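Side-chain contacts in torso (Bombyx mori, PDB 5AOQ), which acts as a receptor tyrosine kinase that binds prothoracicotropic hormone and activates MAPK signalling, probably inducing the ecdysone production that starts metamorphosis: residues E77-E80 / H81-F85; Y124-E127 / Y128-Q132; H227-I231 / H232-K236; T241-C244 / F245-P248. All blocks are in the same frame, centred on the assembly; numbering follows the deposited sequence.

Interaction 1: residues E77-E80 / H81-F85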
loop_
_atom_site.group_PDB
_atom_site.type_symbol
_atom_site.label_atom_id
_atom_site.label_comp_id
_atom_site.label_asym_id
_atom_site.label_seq_id
_atom_site.Cartn_x
_atom_site.Cartn_y
_atom_site.Cartn_z
ATOM N N GLU A 77 14.483 -12.830 -26.481
ATOM C CA GLU A 77 15.687 -12.414 -27.179
ATOM C C GLU A 77 15.820 -10.902 -27.032
ATOM O O GLU A 77 14.816 -10.189 -27.054
ATOM C CB GLU A 77 15.630 -12.830 -28.648
ATOM C CG GLU A 77 15.630 -14.340 -28.837
ATOM C CD GLU A 77 15.555 -14.757 -30.293
ATOM O OE1 GLU A 77 15.136 -13.935 -31.134
ATOM O OE2 GLU A 77 15.913 -15.916 -30.595
ATOM N N PRO A 78 17.057 -10.404 -26.874
ATOM C CA PRO A 78 17.249 -8.968 -26.636
ATOM C C PRO A 78 16.764 -8.121 -27.807
ATOM O O PRO A 78 17.271 -8.269 -28.920
ATOM C CB PRO A 78 18.764 -8.841 -26.449
ATOM C CG PRO A 78 19.333 -10.006 -27.179
ATOM C CD PRO A 78 18.341 -11.114 -27.005
ATOM N N SER A 79 15.797 -7.245 -27.547
ATOM C CA SER A 79 15.222 -6.400 -28.589
ATOM C C SER A 79 15.479 -4.924 -28.322
ATOM O O SER A 79 15.463 -4.472 -27.177
ATOM C CB SER A 79 13.717 -6.648 -28.702
ATOM O OG SER A 79 13.135 -5.787 -29.663
ATOM N N GLU A 80 15.717 -4.182 -29.398
ATOM C CA GLU A 80 15.935 -2.744 -29.319
ATOM C C GLU A 80 14.663 -2.016 -28.897
ATOM O O GLU A 80 14.720 -0.916 -28.346
ATOM C CB GLU A 80 16.429 -2.212 -30.666
ATOM C CG GLU A 80 15.472 -2.467 -31.821
ATOM C CD GLU A 80 16.015 -1.982 -33.150
ATOM O OE1 GLU A 80 17.158 -1.477 -33.179
ATOM O OE2 GLU A 80 15.302 -2.107 -34.168
ATOM N N HIS A 81 13.517 -2.638 -29.162
ATOM C CA HIS A 81 12.222 -2.041 -28.847
ATOM C C HIS A 81 11.661 -2.585 -27.540
ATOM O O HIS A 81 12.137 -3.595 -27.020
ATOM C CB HIS A 81 11.219 -2.307 -29.973
ATOM C CG HIS A 81 11.772 -2.089 -31.347
ATOM N ND1 HIS A 81 12.021 -0.835 -31.860
ATOM C CD2 HIS A 81 12.112 -2.967 -32.320
ATOM C CE1 HIS A 81 12.498 -0.949 -33.087
ATOM N NE2 HIS A 81 12.564 -2.233 -33.390
ATOM N N TRP A 82 10.647 -1.907 -27.012
ATOM C CA TRP A 82 9.898 -2.416 -25.871
ATOM C C TRP A 82 9.198 -3.705 -26.267
ATOM O O TRP A 82 8.936 -3.929 -27.450
ATOM C CB TRP A 82 8.869 -1.394 -25.391
ATOM C CG TRP A 82 9.383 -0.433 -24.377
ATOM C CD1 TRP A 82 10.054 0.729 -24.615
ATOM C CD2 TRP A 82 9.255 -0.540 -22.957
ATOM N NE1 TRP A 82 10.358 1.350 -23.428
ATOM C CE2 TRP A 82 9.878 0.590 -22.395
ATOM C CE3 TRP A 82 8.675 -1.485 -22.104
ATOM C CZ2 TRP A 82 9.939 0.801 -21.019
ATOM C CZ3 TRP A 82 8.737 -1.274 -20.739
ATOM C CH2 TRP A 82 9.365 -0.140 -20.211
ATOM N N GLN A 83 8.901 -4.554 -25.288
ATOM C CA GLN A 83 8.130 -5.764 -25.559
ATOM C C GLN A 83 6.955 -5.914 -24.600
ATOM O O GLN A 83 7.113 -5.785 -23.386
ATOM C CB GLN A 83 9.028 -6.998 -25.481
ATOM C CG GLN A 83 10.199 -6.977 -26.451
ATOM C CD GLN A 83 10.989 -8.270 -26.437
ATOM O OE1 GLN A 83 12.209 -8.265 -26.270
ATOM N NE2 GLN A 83 10.297 -9.387 -26.620
ATOM N N LEU A 84 5.781 -6.191 -25.163
ATOM C CA LEU A 84 4.568 -6.423 -24.385
ATOM C C LEU A 84 4.192 -7.895 -24.410
ATOM O O LEU A 84 4.249 -8.543 -25.457
ATOM C CB LEU A 84 3.412 -5.575 -24.921
ATOM C CG LEU A 84 2.027 -5.846 -24.322
ATOM C CD1 LEU A 84 2.001 -5.578 -22.825
ATOM C CD2 LEU A 84 0.980 -5.005 -25.031
ATOM N N PHE A 85 3.814 -8.413 -23.244
ATOM C CA PHE A 85 3.423 -9.810 -23.097
ATOM C C PHE A 85 2.104 -9.933 -22.356
ATOM O O PHE A 85 1.861 -9.203 -21.394
ATOM C CB PHE A 85 4.511 -10.587 -22.362
ATOM C CG PHE A 85 5.835 -10.544 -23.048
ATOM C CD1 PHE A 85 6.665 -9.448 -22.900
ATOM C CD2 PHE A 85 6.242 -11.583 -23.861
ATOM C CE1 PHE A 85 7.878 -9.395 -23.538
ATOM C CE2 PHE A 85 7.457 -11.534 -24.501
ATOM C CZ PHE A 85 8.273 -10.437 -24.343
#
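S79 places its OG opposite its own backbone N (chi1 177°), and from there the hydroxyl meets the amide of H81, two residues on; E80 sets its CG between backbone N and carbonyl carbon, which brings that carbon over the H81 imidazole. The serine and the amide form an ST turn in the first FN3 domain, in the loop that leads from strand 71-75 into strand 83-88. H81 N gives its hydrogen to S79 OG at 3.2 Å, with a fairly straight N-H...O angle of 154°. Serine suits the place because its short side chain offers an acceptor close to the backbone. Its CB packs against the side chain of Q83.

E80 and H81 run side by side and point the same way. E80 is exposed, as its charge would favour, and beyond CG its chain is extended, which carries the carboxylate out along the imidazole. The carboxylate stands steeply to the ring. E80 OE2 comes close to H81 NE2, but at an angle unsuited to a hydrogen bond.

Backbone bonds of Q83 to I101 and of L84 to T123 knit the following residues between strands 98-101 and 118-124. Over the H81 imidazole the contact is a CH-pi one: E80 CG lies 3.4 Å from the ring centroid and only 14° off the ring normal.

Interaction 2: residues Y124-E127 / Y128-Q132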
loop_
_atom_site.group_PDB
_atom_site.type_symbol
_atom_site.label_atom_id
_atom_site.label_comp_id
_atom_site.label_asym_id
_atom_site.label_seq_id
_atom_site.Cartn_x
_atom_site.Cartn_y
_atom_site.Cartn_z
ATOM N N TYR A 124 6.107 -6.446 -30.035
ATOM C CA TYR A 124 7.101 -5.376 -30.008
ATOM C C TYR A 124 6.421 -4.016 -30.155
ATOM O O TYR A 124 5.605 -3.816 -31.054
ATOM C CB TYR A 124 8.139 -5.574 -31.113
ATOM C CG TYR A 124 8.924 -6.859 -30.983
ATOM C CD1 TYR A 124 9.996 -6.946 -30.108
ATOM C CD2 TYR A 124 8.597 -7.980 -31.732
ATOM C CE1 TYR A 124 10.721 -8.112 -29.980
ATOM C CE2 TYR A 124 9.318 -9.154 -31.611
ATOM C CZ TYR A 124 10.379 -9.214 -30.732
ATOM O OH TYR A 124 11.106 -10.376 -30.601
ATOM N N LEU A 125 6.767 -3.087 -29.270
ATOM C CA LEU A 125 6.158 -1.760 -29.263
ATOM C C LEU A 125 6.963 -0.750 -30.072
ATOM O O LEU A 125 8.190 -0.812 -30.115
ATOM C CB LEU A 125 6.011 -1.257 -27.825
ATOM C CG LEU A 125 4.851 -1.830 -27.012
ATOM C CD1 LEU A 125 5.045 -1.555 -25.531
ATOM C CD2 LEU A 125 3.538 -1.234 -27.492
ATOM N N ASP A 126 6.260 0.178 -30.712
ATOM C CA ASP A 126 6.905 1.251 -31.460
ATOM C C ASP A 126 7.356 2.347 -30.502
ATOM O O ASP A 126 7.147 2.251 -29.292
ATOM C CB ASP A 126 5.949 1.821 -32.511
ATOM C CG ASP A 126 6.668 2.535 -33.638
ATOM O OD1 ASP A 126 7.856 2.885 -33.470
ATOM O OD2 ASP A 126 6.041 2.754 -34.697
ATOM N N GLU A 127 7.977 3.385 -31.049
ATOM C CA GLU A 127 8.386 4.542 -30.266
ATOM C C GLU A 127 7.156 5.224 -29.675
ATOM O O GLU A 127 7.196 5.744 -28.560
ATOM C CB GLU A 127 9.183 5.520 -31.134
ATOM C CG GLU A 127 9.960 6.581 -30.355
ATOM C CD GLU A 127 9.082 7.695 -29.805
ATOM O OE1 GLU A 127 8.017 7.974 -30.394
ATOM O OE2 GLU A 127 9.461 8.290 -28.775
ATOM N N TYR A 128 6.060 5.198 -30.427
ATOM C CA TYR A 128 4.818 5.838 -30.010
ATOM C C TYR A 128 3.902 4.859 -29.282
ATOM O O TYR A 128 2.902 5.257 -28.684
ATOM C CB TYR A 128 4.096 6.414 -31.227
ATOM C CG TYR A 128 4.898 7.463 -31.961
ATOM C CD1 TYR A 128 4.897 8.785 -31.540
ATOM C CD2 TYR A 128 5.658 7.129 -33.074
ATOM C CE1 TYR A 128 5.631 9.744 -32.207
ATOM C CE2 TYR A 128 6.394 8.082 -33.747
ATOM C CZ TYR A 128 6.377 9.387 -33.309
ATOM O OH TYR A 128 7.105 10.348 -33.969
ATOM N N GLY A 129 4.249 3.578 -29.350
ATOM C CA GLY A 129 3.522 2.540 -28.645
ATOM C C GLY A 129 2.599 1.793 -29.583
ATOM O O GLY A 129 1.592 1.227 -29.158
ATOM N N THR A 130 2.948 1.782 -30.865
ATOM C CA THR A 130 2.173 1.051 -31.858
ATOM C C THR A 130 2.448 -0.443 -31.744
ATOM O O THR A 130 3.595 -0.885 -31.806
ATOM C CB THR A 130 2.490 1.522 -33.289
ATOM O OG1 THR A 130 2.482 2.955 -33.339
ATOM C CG2 THR A 130 1.464 0.976 -34.269
ATOM N N LEU A 131 1.377 -1.211 -31.579
ATOM C CA LEU A 131 1.475 -2.655 -31.422
ATOM C C LEU A 131 1.495 -3.353 -32.771
ATOM O O LEU A 131 0.543 -3.238 -33.542
ATOM C CB LEU A 131 0.300 -3.176 -30.596
ATOM C CG LEU A 131 0.218 -2.697 -29.151
ATOM C CD1 LEU A 131 -1.199 -2.863 -28.636
ATOM C CD2 LEU A 131 1.196 -3.472 -28.284
ATOM N N GLN A 132 2.575 -4.070 -33.061
ATOM C CA GLN A 132 2.603 -4.915 -34.247
ATOM C C GLN A 132 1.917 -6.231 -33.905
ATOM O O GLN A 132 1.711 -6.543 -32.733
ATOM C CB GLN A 132 4.033 -5.142 -34.742
ATOM C CG GLN A 132 4.930 -5.931 -33.804
ATOM C CD GLN A 132 6.354 -6.033 -34.323
ATOM O OE1 GLN A 132 6.926 -7.122 -34.393
ATOM N NE2 GLN A 132 6.937 -4.894 -34.685
#
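Y124 and Q132 meet across the mouth of a tight loop: the amide oxygen Q132 OE1 sits at the edge of the tyrosine ring, 3.3 Å from Y124 CD2, with ring and amide planes 65° apart. Q132 reaches there because its CG is tucked between backbone N and carbonyl carbon (chi1 66°) and the chain is extended beyond it, so that Q132 CD also lies against Y124 CB at 3.7 Å. With an alanine in place of Y124, the Q132 amide would probably lose the ring edge it rests against and be freer to turn, and S79 and Q83 would lose the ring they touch.

Nearer the tip, D126 and T130 lie side by side, D126 CB 3.6 Å from T130 CB, two small polar residues fitting an exposed bend. The backbone holds them together: D126 N donates to T130 O at 3.1 Å, while G129 N makes a weak bond to D126 O at 3.2 Å. This pattern, with helical angles at E127 and Y128, is consistent with a type I turn followed by a G1 beta bulge. G129 has a positive phi of 102°, and a side chain there would press on the carbonyl oxygen of Y128, so glycine fits.

On the buried side L125 and L131 align, their CD2 methyls touching. L125 packs on V30 and L34 of helix 27-38, and L131 on L84 of strand 83-88, so the loop joining strands 118-124 and 134-140 lies against both helix and sheet.

Interaction 3: residues H227-I231 / H232-K236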
loop_
_atom_site.group_PDB
_atom_site.type_symbol
_atom_site.label_atom_id
_atom_site.label_comp_id
_atom_site.label_asym_id
_atom_site.label_seq_id
_atom_site.Cartn_x
_atom_site.Cartn_y
_atom_site.Cartn_z
ATOM N N HIS A 227 15.425 -16.806 4.402
ATOM C CA HIS A 227 14.524 -17.757 3.762
ATOM C C HIS A 227 14.785 -17.793 2.261
ATOM O O HIS A 227 14.816 -16.747 1.601
ATOM C CB HIS A 227 13.065 -17.384 4.022
ATOM C CG HIS A 227 12.773 -17.031 5.447
ATOM N ND1 HIS A 227 12.538 -17.980 6.418
ATOM C CD2 HIS A 227 12.669 -15.830 6.062
ATOM C CE1 HIS A 227 12.307 -17.378 7.571
ATOM N NE2 HIS A 227 12.381 -16.073 7.383
ATOM N N VAL A 228 14.970 -19.004 1.736
ATOM C CA VAL A 228 15.171 -19.216 0.305
ATOM C C VAL A 228 14.028 -20.043 -0.277
ATOM O O VAL A 228 13.908 -21.239 -0.006
ATOM C CB VAL A 228 16.514 -19.923 0.016
ATOM C CG1 VAL A 228 16.673 -20.202 -1.477
ATOM C CG2 VAL A 228 17.675 -19.083 0.525
ATOM N N LYS A 229 13.194 -19.387 -1.077
ATOM C CA LYS A 229 12.088 -20.039 -1.767
ATOM C C LYS A 229 12.517 -20.468 -3.165
ATOM O O LYS A 229 13.005 -19.650 -3.950
ATOM C CB LYS A 229 10.882 -19.100 -1.846
ATOM C CG LYS A 229 9.688 -19.652 -2.618
ATOM C CD LYS A 229 9.028 -20.807 -1.887
ATOM C CE LYS A 229 7.879 -21.386 -2.696
ATOM N NZ LYS A 229 7.109 -22.405 -1.932
ATOM N N GLY A 230 12.335 -21.751 -3.467
ATOM C CA GLY A 230 12.687 -22.293 -4.767
ATOM C C GLY A 230 11.711 -23.357 -5.231
ATOM O O GLY A 230 10.657 -23.554 -4.625
ATOM N N ILE A 231 12.073 -24.049 -6.308
ATOM C CA ILE A 231 11.224 -25.085 -6.889
ATOM C C ILE A 231 10.893 -26.171 -5.871
ATOM O O ILE A 231 9.820 -26.774 -5.920
ATOM C CB ILE A 231 11.896 -25.733 -8.122
ATOM C CG1 ILE A 231 10.971 -26.783 -8.747
ATOM C CG2 ILE A 231 13.225 -26.366 -7.735
ATOM C CD1 ILE A 231 11.455 -27.321 -10.078
ATOM N N HIS A 232 11.815 -26.408 -4.945
ATOM C CA HIS A 232 11.646 -27.449 -3.938
ATOM C C HIS A 232 10.966 -26.911 -2.683
ATOM O O HIS A 232 10.853 -27.618 -1.681
ATOM C CB HIS A 232 12.999 -28.065 -3.588
ATOM C CG HIS A 232 13.738 -28.601 -4.774
ATOM N ND1 HIS A 232 13.334 -29.732 -5.451
ATOM C CD2 HIS A 232 14.853 -28.163 -5.404
ATOM C CE1 HIS A 232 14.168 -29.965 -6.450
ATOM N NE2 HIS A 232 15.098 -29.027 -6.442
ATOM N N GLY A 233 10.522 -25.658 -2.741
ATOM C CA GLY A 233 9.800 -25.049 -1.639
ATOM C C GLY A 233 10.634 -24.035 -0.884
ATOM O O GLY A 233 11.641 -23.539 -1.392
ATOM N N THR A 234 10.203 -23.725 0.335
ATOM C CA THR A 234 10.881 -22.744 1.171
ATOM C C THR A 234 11.924 -23.408 2.058
ATOM O O THR A 234 11.673 -24.462 2.644
ATOM C CB THR A 234 9.888 -21.977 2.067
ATOM O OG1 THR A 234 8.847 -21.412 1.263
ATOM C CG2 THR A 234 10.598 -20.868 2.836
ATOM N N THR A 235 13.094 -22.784 2.143
ATOM C CA THR A 235 14.140 -23.221 3.055
ATOM C C THR A 235 14.514 -22.090 3.999
ATOM O O THR A 235 15.181 -21.131 3.606
ATOM C CB THR A 235 15.396 -23.692 2.303
ATOM O OG1 THR A 235 15.078 -24.839 1.506
ATOM C CG2 THR A 235 16.506 -24.053 3.284
ATOM N N LYS A 236 14.070 -22.210 5.245
ATOM C CA LYS A 236 14.412 -21.243 6.276
ATOM C C LYS A 236 15.771 -21.607 6.858
ATOM O O LYS A 236 16.011 -22.757 7.228
ATOM C CB LYS A 236 13.340 -21.204 7.364
ATOM C CG LYS A 236 11.921 -21.159 6.818
ATOM C CD LYS A 236 10.925 -20.734 7.883
ATOM C CE LYS A 236 9.493 -20.825 7.381
ATOM N NZ LYS A 236 8.936 -22.200 7.509
#
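H227-G230 and G233-K236 run antiparallel, 164° between their directions, and a type I turn from G230 to G233 makes them a beta hairpin with a two-residue loop, I231-H232. V228 and T235 exchange two backbone bonds of 2.8 Å, V228 N to T235 O being nearly straight at 171°, and G230 and G233 form the next hydrogen-bonded pair. G233 has a positive phi (106°) at which a side chain would strike the carbonyl oxygen of H232, which suits glycine.

On one face K236 lays its aliphatic chain at the edge of the H227 imidazole, K236 CG lying in the ring plane 3.3 Å from H227 ND1. Beside them K229 bends at chi2 and crosses T234 at about a right angle, bringing K229 CD to T234 OG1. V228 and T235 occupy the other face, where T235 OG1 is bonded to N156 OD1. At the turn I231 CG2 sits over the H232 ring, 3.5 Å from its centroid, a CH-pi contact.

H227 packs on I23 of the hormone chain, and K229 lies about 4 Å, side chain to side chain, from D190, implicated in hormone binding. Within the sheet, strand 223-230 runs between strand 189-195 and the outermost strand 233-240.

Interaction 4: residues T241-C244 / F245-P248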
loop_
_atom_site.group_PDB
_atom_site.type_symbol
_atom_site.label_atom_id
_atom_site.label_comp_id
_atom_site.label_asym_id
_atom_site.label_seq_id
_atom_site.Cartn_x
_atom_site.Cartn_y
_atom_site.Cartn_z
ATOM N N THR A 241 26.155 -13.782 12.350
ATOM C CA THR A 241 27.302 -13.083 11.784
ATOM C C THR A 241 28.520 -13.252 12.688
ATOM O O THR A 241 28.396 -13.215 13.912
ATOM C CB THR A 241 27.016 -11.583 11.586
ATOM O OG1 THR A 241 26.650 -10.989 12.837
ATOM C CG2 THR A 241 25.891 -11.379 10.580
ATOM N N PRO A 242 29.706 -13.442 12.087
ATOM C CA PRO A 242 30.901 -13.781 12.869
ATOM C C PRO A 242 31.336 -12.674 13.824
ATOM O O PRO A 242 30.906 -11.527 13.692
ATOM C CB PRO A 242 31.967 -14.013 11.794
ATOM C CG PRO A 242 31.519 -13.196 10.638
ATOM C CD PRO A 242 30.021 -13.259 10.659
ATOM N N SER A 243 32.187 -13.032 14.781
ATOM C CA SER A 243 32.752 -12.070 15.717
ATOM C C SER A 243 33.950 -11.370 15.088
ATOM O O SER A 243 34.321 -11.663 13.951
ATOM C CB SER A 243 33.164 -12.764 17.015
ATOM O OG SER A 243 32.081 -13.489 17.574
ATOM N N CYS A 244 34.554 -10.448 15.831
ATOM C CA CYS A 244 35.674 -9.672 15.315
ATOM C C CYS A 244 36.938 -10.523 15.223
ATOM O O CYS A 244 37.726 -10.374 14.289
ATOM C CB CYS A 244 35.925 -8.451 16.201
ATOM S SG CYS A 244 37.175 -7.297 15.579
ATOM N N PHE A 245 37.130 -11.418 16.189
ATOM C CA PHE A 245 38.316 -12.268 16.206
ATOM C C PHE A 245 38.265 -13.300 15.079
ATOM O O PHE A 245 39.280 -13.913 14.745
ATOM C CB PHE A 245 38.473 -12.958 17.567
ATOM C CG PHE A 245 37.438 -14.011 17.852
ATOM C CD1 PHE A 245 36.252 -13.683 18.487
ATOM C CD2 PHE A 245 37.664 -15.336 17.512
ATOM C CE1 PHE A 245 35.302 -14.652 18.761
ATOM C CE2 PHE A 245 36.719 -16.309 17.782
ATOM C CZ PHE A 245 35.538 -15.966 18.408
ATOM N N GLU A 246 37.083 -13.485 14.497
ATOM C CA GLU A 246 36.908 -14.416 13.384
ATOM C C GLU A 246 37.219 -13.742 12.046
ATOM O O GLU A 246 37.497 -14.416 11.055
ATOM C CB GLU A 246 35.483 -14.972 13.374
ATOM C CG GLU A 246 35.173 -15.879 14.555
ATOM C CD GLU A 246 33.774 -16.459 14.498
ATOM O OE1 GLU A 246 33.346 -16.880 13.404
ATOM O OE2 GLU A 246 33.100 -16.492 15.550
ATOM N N LEU A 247 37.167 -12.413 12.033
ATOM C CA LEU A 247 37.473 -11.625 10.840
ATOM C C LEU A 247 38.848 -10.970 10.986
ATOM O O LEU A 247 38.982 -9.990 11.718
ATOM C CB LEU A 247 36.400 -10.558 10.609
ATOM C CG LEU A 247 34.968 -11.079 10.461
ATOM C CD1 LEU A 247 33.991 -9.922 10.368
ATOM C CD2 LEU A 247 34.836 -11.990 9.246
ATOM N N PRO A 248 39.875 -11.516 10.303
ATOM C CA PRO A 248 41.259 -11.052 10.474
ATOM C C PRO A 248 41.436 -9.536 10.428
ATOM O O PRO A 248 42.129 -8.972 11.279
ATOM C CB PRO A 248 41.987 -11.699 9.292
ATOM C CG PRO A 248 41.220 -12.926 9.009
ATOM C CD PRO A 248 39.786 -12.581 9.285
#
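L247 N donates to C244 O at 3.1 Å with an N-H...O angle of 140°. The bond closes a type I beta turn from C244 to L247. One residue earlier, E246 N makes a long, weak bond of 3.4 Å to S243 O.

P242 carries the side-chain contact with the far end of the turn. Its CG meets L247 CD2 at 3.8 Å, the rigid ring and the branched leucine crossing at a slant, while P242 CB lies 3.6 Å from E246 OE1. L247 CG also rests on S243 O. An alanine in place of L247 would probably open a gap beside the P242 ring and leave L220 and I165, which L247 also touches, without their neighbour.

The turn follows strand 233-240, which belongs to the second FN3 domain, and leads into helix 248-252. L247 occupies the N-cap position, though a leucine side chain cannot itself cap, and P248 suits the first helical turn, where no amide hydrogen is needed for a helix bond. C244 is joined by a disulfide to C250, tying the turn to that helix, and S243 OG is bonded to N221 OD1.

F245 places its ring in the narrow position between backbone N and carbonyl carbon (chi1 70°), which brings the ring back beside S243. F245 CE1 reaches S243 CB at 3.3 Å, and E246 CG lies above one ring face, displaced to its rim.

Along the chain the four contacts follow in series; none nests in or crosses another. Interaction 1 closes the loop from strand 71-75 into strand 83-88, and interaction 2 the loop between strands 118-124 and 134-140, both in the first FN3 domain. Their centres are 10 Å apart and they touch, W82 O lying 3.0 Å from L125 N in a probable hydrogen bond, so the two loops sit together at one end of that domain's sheet. Interaction 3 forms the hairpin of strands 223-230 and 233-240 in the second FN3 domain, its centre about 31 Å from that of interaction 1. Interaction 4 then leads from strand 233-240 into helix 248-252.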